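Local structure of sugar phosphate isomerase/epimerase (Parabacteroides distasonis, 3L23) at residues 107-118 with 148-158. The protein binds a magnesium ion and probably works as a sugar phosphate isomerase or epimerase. Sequence-based numbering, arbitrary orientation. Where two conformers were deposited one is given.
Sequences MEYWKATAADHA and QASDVIKAEGI. With EDO (1,2-ethanediol), chain E; EDO (1,2-ethanediol), chain G.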
# COMPACT_ATOMS: atom_id res chain seq x y z
N MSE A 107 14.31 -9.98 8.62
CA MSE A 107 15.06 -10.13 7.37
C MSE A 107 14.78 -11.50 6.71
O MSE A 107 14.76 -11.60 5.48
CB MSE A 107 16.55 -9.87 7.57
CG MSE A 107 16.84 -8.43 8.05
SE MSE A 107 16.17 -7.08 6.92
CE MSE A 107 15.73 -5.77 8.37
N GLU A 108 14.56 -12.52 7.52
CA GLU A 108 14.16 -13.85 7.03
C GLU A 108 12.82 -13.79 6.29
O GLU A 108 12.63 -14.42 5.24
CB GLU A 108 14.12 -14.83 8.22
CG GLU A 108 13.57 -16.23 7.93
CD GLU A 108 13.69 -17.18 9.13
OE1 GLU A 108 14.39 -16.87 10.11
OE2 GLU A 108 13.08 -18.27 9.08
N TYR A 109 11.88 -13.03 6.85
CA TYR A 109 10.60 -12.81 6.21
C TYR A 109 10.80 -12.13 4.87
O TYR A 109 10.23 -12.55 3.87
CB TYR A 109 9.69 -11.92 7.07
CG TYR A 109 8.40 -11.62 6.37
CD1 TYR A 109 7.32 -12.50 6.46
CD2 TYR A 109 8.26 -10.49 5.60
CE1 TYR A 109 6.17 -12.27 5.78
CE2 TYR A 109 7.12 -10.27 4.94
CZ TYR A 109 6.07 -11.13 5.05
OH TYR A 109 4.92 -10.85 4.31
N TRP A 110 11.58 -11.05 4.85
CA TRP A 110 11.73 -10.30 3.61
C TRP A 110 12.41 -11.15 2.52
O TRP A 110 12.01 -11.08 1.36
CB TRP A 110 12.47 -8.96 3.83
CG TRP A 110 11.56 -7.95 4.46
CD1 TRP A 110 11.73 -7.35 5.64
CD2 TRP A 110 10.32 -7.46 3.92
NE1 TRP A 110 10.68 -6.51 5.91
CE2 TRP A 110 9.80 -6.55 4.87
CE3 TRP A 110 9.61 -7.70 2.73
CZ2 TRP A 110 8.61 -5.87 4.65
CZ3 TRP A 110 8.43 -7.05 2.53
CH2 TRP A 110 7.93 -6.14 3.48
N LYS A 111 13.42 -11.92 2.89
CA LYS A 111 14.10 -12.78 1.91
C LYS A 111 13.11 -13.76 1.23
O LYS A 111 13.02 -13.79 -0.00
CB LYS A 111 15.26 -13.56 2.54
CG LYS A 111 15.97 -14.45 1.53
CD LYS A 111 17.29 -14.94 2.02
CE LYS A 111 17.99 -15.86 0.97
NZ LYS A 111 19.13 -16.48 1.57
N ALA A 112 12.36 -14.50 2.03
CA ALA A 112 11.39 -15.49 1.51
C ALA A 112 10.28 -14.83 0.72
O ALA A 112 9.89 -15.31 -0.34
CB ALA A 112 10.82 -16.27 2.65
N THR A 113 9.74 -13.73 1.24
CA THR A 113 8.66 -13.01 0.59
C THR A 113 9.10 -12.36 -0.73
O THR A 113 8.39 -12.46 -1.74
CB THR A 113 8.10 -11.98 1.58
OG1 THR A 113 7.69 -12.71 2.75
CG2 THR A 113 6.92 -11.16 0.98
N ALA A 114 10.26 -11.73 -0.74
CA ALA A 114 10.79 -11.09 -1.94
C ALA A 114 11.10 -12.13 -3.03
O ALA A 114 10.81 -11.91 -4.21
CB ALA A 114 12.04 -10.25 -1.62
N ALA A 115 11.65 -13.28 -2.63
CA ALA A 115 11.92 -14.38 -3.55
C ALA A 115 10.63 -14.81 -4.25
O ALA A 115 10.63 -14.97 -5.48
CB ALA A 115 12.59 -15.57 -2.84
N ASP A 116 9.55 -14.96 -3.49
CA ASP A 116 8.23 -15.30 -4.04
C ASP A 116 7.72 -14.23 -4.98
O ASP A 116 7.19 -14.55 -6.04
CB ASP A 116 7.19 -15.56 -2.92
CG ASP A 116 7.23 -17.00 -2.37
OD1 ASP A 116 7.94 -17.86 -2.93
OD2 ASP A 116 6.48 -17.29 -1.40
N HIS A 117 7.87 -12.97 -4.61
CA HIS A 117 7.35 -11.88 -5.45
C HIS A 117 8.18 -11.66 -6.71
O HIS A 117 7.61 -11.22 -7.71
CB HIS A 117 7.16 -10.61 -4.64
CG HIS A 117 5.97 -10.69 -3.75
ND1 HIS A 117 5.98 -11.37 -2.55
CD2 HIS A 117 4.71 -10.21 -3.89
CE1 HIS A 117 4.79 -11.30 -1.99
NE2 HIS A 117 3.99 -10.61 -2.79
N ALA A 118 9.46 -12.04 -6.69
CA ALA A 118 10.27 -12.05 -7.90
C ALA A 118 9.70 -13.10 -8.85
O ALA A 118 9.55 -12.86 -10.04
CB ALA A 118 11.75 -12.34 -7.58
N GLN A 148 17.51 -1.77 5.61
CA GLN A 148 18.11 -3.11 5.47
C GLN A 148 17.16 -4.04 4.73
O GLN A 148 17.62 -4.88 3.95
CB GLN A 148 18.47 -3.72 6.81
CG GLN A 148 19.27 -5.00 6.62
CD GLN A 148 19.72 -5.67 7.91
OE1 GLN A 148 19.38 -5.23 9.01
NE2 GLN A 148 20.49 -6.74 7.76
N ALA A 149 15.85 -3.92 4.96
CA ALA A 149 14.84 -4.73 4.22
C ALA A 149 14.99 -4.51 2.73
O ALA A 149 14.93 -5.46 1.96
CB ALA A 149 13.39 -4.40 4.67
N SER A 150 15.21 -3.26 2.33
CA SER A 150 15.38 -2.94 0.92
C SER A 150 16.55 -3.69 0.32
O SER A 150 16.43 -4.22 -0.80
CB SER A 150 15.56 -1.43 0.76
OG SER A 150 15.93 -1.13 -0.57
N ASP A 151 17.67 -3.76 1.05
CA ASP A 151 18.85 -4.50 0.59
C ASP A 151 18.51 -5.97 0.37
O ASP A 151 18.92 -6.58 -0.63
CB ASP A 151 20.01 -4.42 1.59
CG ASP A 151 20.60 -3.03 1.74
OD1 ASP A 151 20.35 -2.13 0.94
OD2 ASP A 151 21.40 -2.86 2.70
N VAL A 152 17.77 -6.56 1.31
CA VAL A 152 17.32 -7.95 1.19
C VAL A 152 16.40 -8.16 -0.02
O VAL A 152 16.56 -9.12 -0.76
CB VAL A 152 16.61 -8.40 2.48
CG1 VAL A 152 15.95 -9.76 2.29
CG2 VAL A 152 17.61 -8.42 3.63
N ILE A 153 15.47 -7.25 -0.21
CA ILE A 153 14.47 -7.31 -1.31
C ILE A 153 15.14 -7.18 -2.68
O ILE A 153 14.85 -7.96 -3.60
CB ILE A 153 13.41 -6.21 -1.12
CG1 ILE A 153 12.57 -6.52 0.16
CG2 ILE A 153 12.49 -6.11 -2.31
CD1 ILE A 153 11.72 -5.33 0.66
N LYS A 154 16.06 -6.23 -2.81
CA LYS A 154 16.77 -6.05 -4.09
C LYS A 154 17.63 -7.24 -4.46
O LYS A 154 17.74 -7.59 -5.65
CB LYS A 154 17.63 -4.78 -4.07
CG LYS A 154 16.86 -3.48 -4.00
CD LYS A 154 17.74 -2.30 -4.34
CE LYS A 154 17.00 -0.97 -4.19
NZ LYS A 154 17.81 0.16 -4.72
N ALA A 155 18.21 -7.89 -3.45
CA ALA A 155 19.09 -9.07 -3.62
C ALA A 155 18.32 -10.29 -4.11
O ALA A 155 18.92 -11.22 -4.67
CB ALA A 155 19.81 -9.39 -2.34
N GLU A 156 17.01 -10.32 -3.85
CA GLU A 156 16.12 -11.35 -4.38
C GLU A 156 15.56 -11.02 -5.76
O GLU A 156 14.85 -11.84 -6.36
CB GLU A 156 14.96 -11.62 -3.39
CG GLU A 156 15.43 -12.21 -2.08
CD GLU A 156 16.28 -13.45 -2.25
OE1 GLU A 156 15.91 -14.30 -3.08
OE2 GLU A 156 17.33 -13.57 -1.56
N GLY A 157 15.84 -9.82 -6.27
CA GLY A 157 15.45 -9.48 -7.63
C GLY A 157 14.40 -8.43 -7.85
O GLY A 157 13.97 -8.27 -8.98
N ILE A 158 13.97 -7.74 -6.80
CA ILE A 158 12.98 -6.67 -6.92
C ILE A 158 13.70 -5.33 -6.80
O ILE A 158 13.99 -4.87 -5.70
CB ILE A 158 11.87 -6.85 -5.86
CG1 ILE A 158 11.21 -8.23 -6.03
CG2 ILE A 158 10.82 -5.76 -5.97
CD1 ILE A 158 10.06 -8.52 -5.07
C1 EDO E . 6.28 -15.75 4.61
O1 EDO E . 7.11 -15.68 3.46
C2 EDO E . 4.91 -15.29 4.17
O2 EDO E . 3.88 -15.82 5.01
C1 EDO G . 21.40 -0.75 5.04
O1 EDO G . 22.43 -1.01 4.08
C2 EDO G . 21.48 0.71 5.43
O2 EDO G . 21.42 1.55 4.28
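Thr113 O is gripped twice by His117, through ND1 at 2.8 Å and through the backbone N, both internal to 107-118. The ND1 bond lies in the imidazole plane and is nearly straight (166°), but ND1 stands above the Thr113 carbonyl plane. NE2 bonds to Ser78 OG, which fixes the ring, while CB of His117 meets Ile158 CD1 at 3.6 Å.

Between the segments the packing is mainly apolar. Ala149 CB sits over the five-membered ring of Trp110, 3.8 Å from its centroid, a CH-pi contact. Ile153 CD1 lies off-centre above the six-membered ring, and Tyr109 CD2 over the opposite face. With Trp110 cut back to an alanine, a gap is likely to open beside Ala149 and Ile153, and Tyr109 would lose one neighbour.

Val152 CG1, set opposite its amide nitrogen by chi1 of 171°, comes to 3.4 Å from Lys111 N. Its CG2 touches SE of selenomethionine Met107. Glu156 CB packs on Ala114 CB at 3.7 Å, and the bend at chi2 brings its carboxylate slantwise across the aliphatic chain of Lys111, OE2 against CG and CE. OE2 and Lys111 NZ stay 4.6 Å apart, so attraction is probably modest.

A Schellman motif at Gly157 turns the chain after helix 136-155. Segments 107-118 and 148-155 run roughly the same way, crossing at -35°. They pack against strands 124-127 and 162-165 as neighbouring outer helices of a TIM barrel.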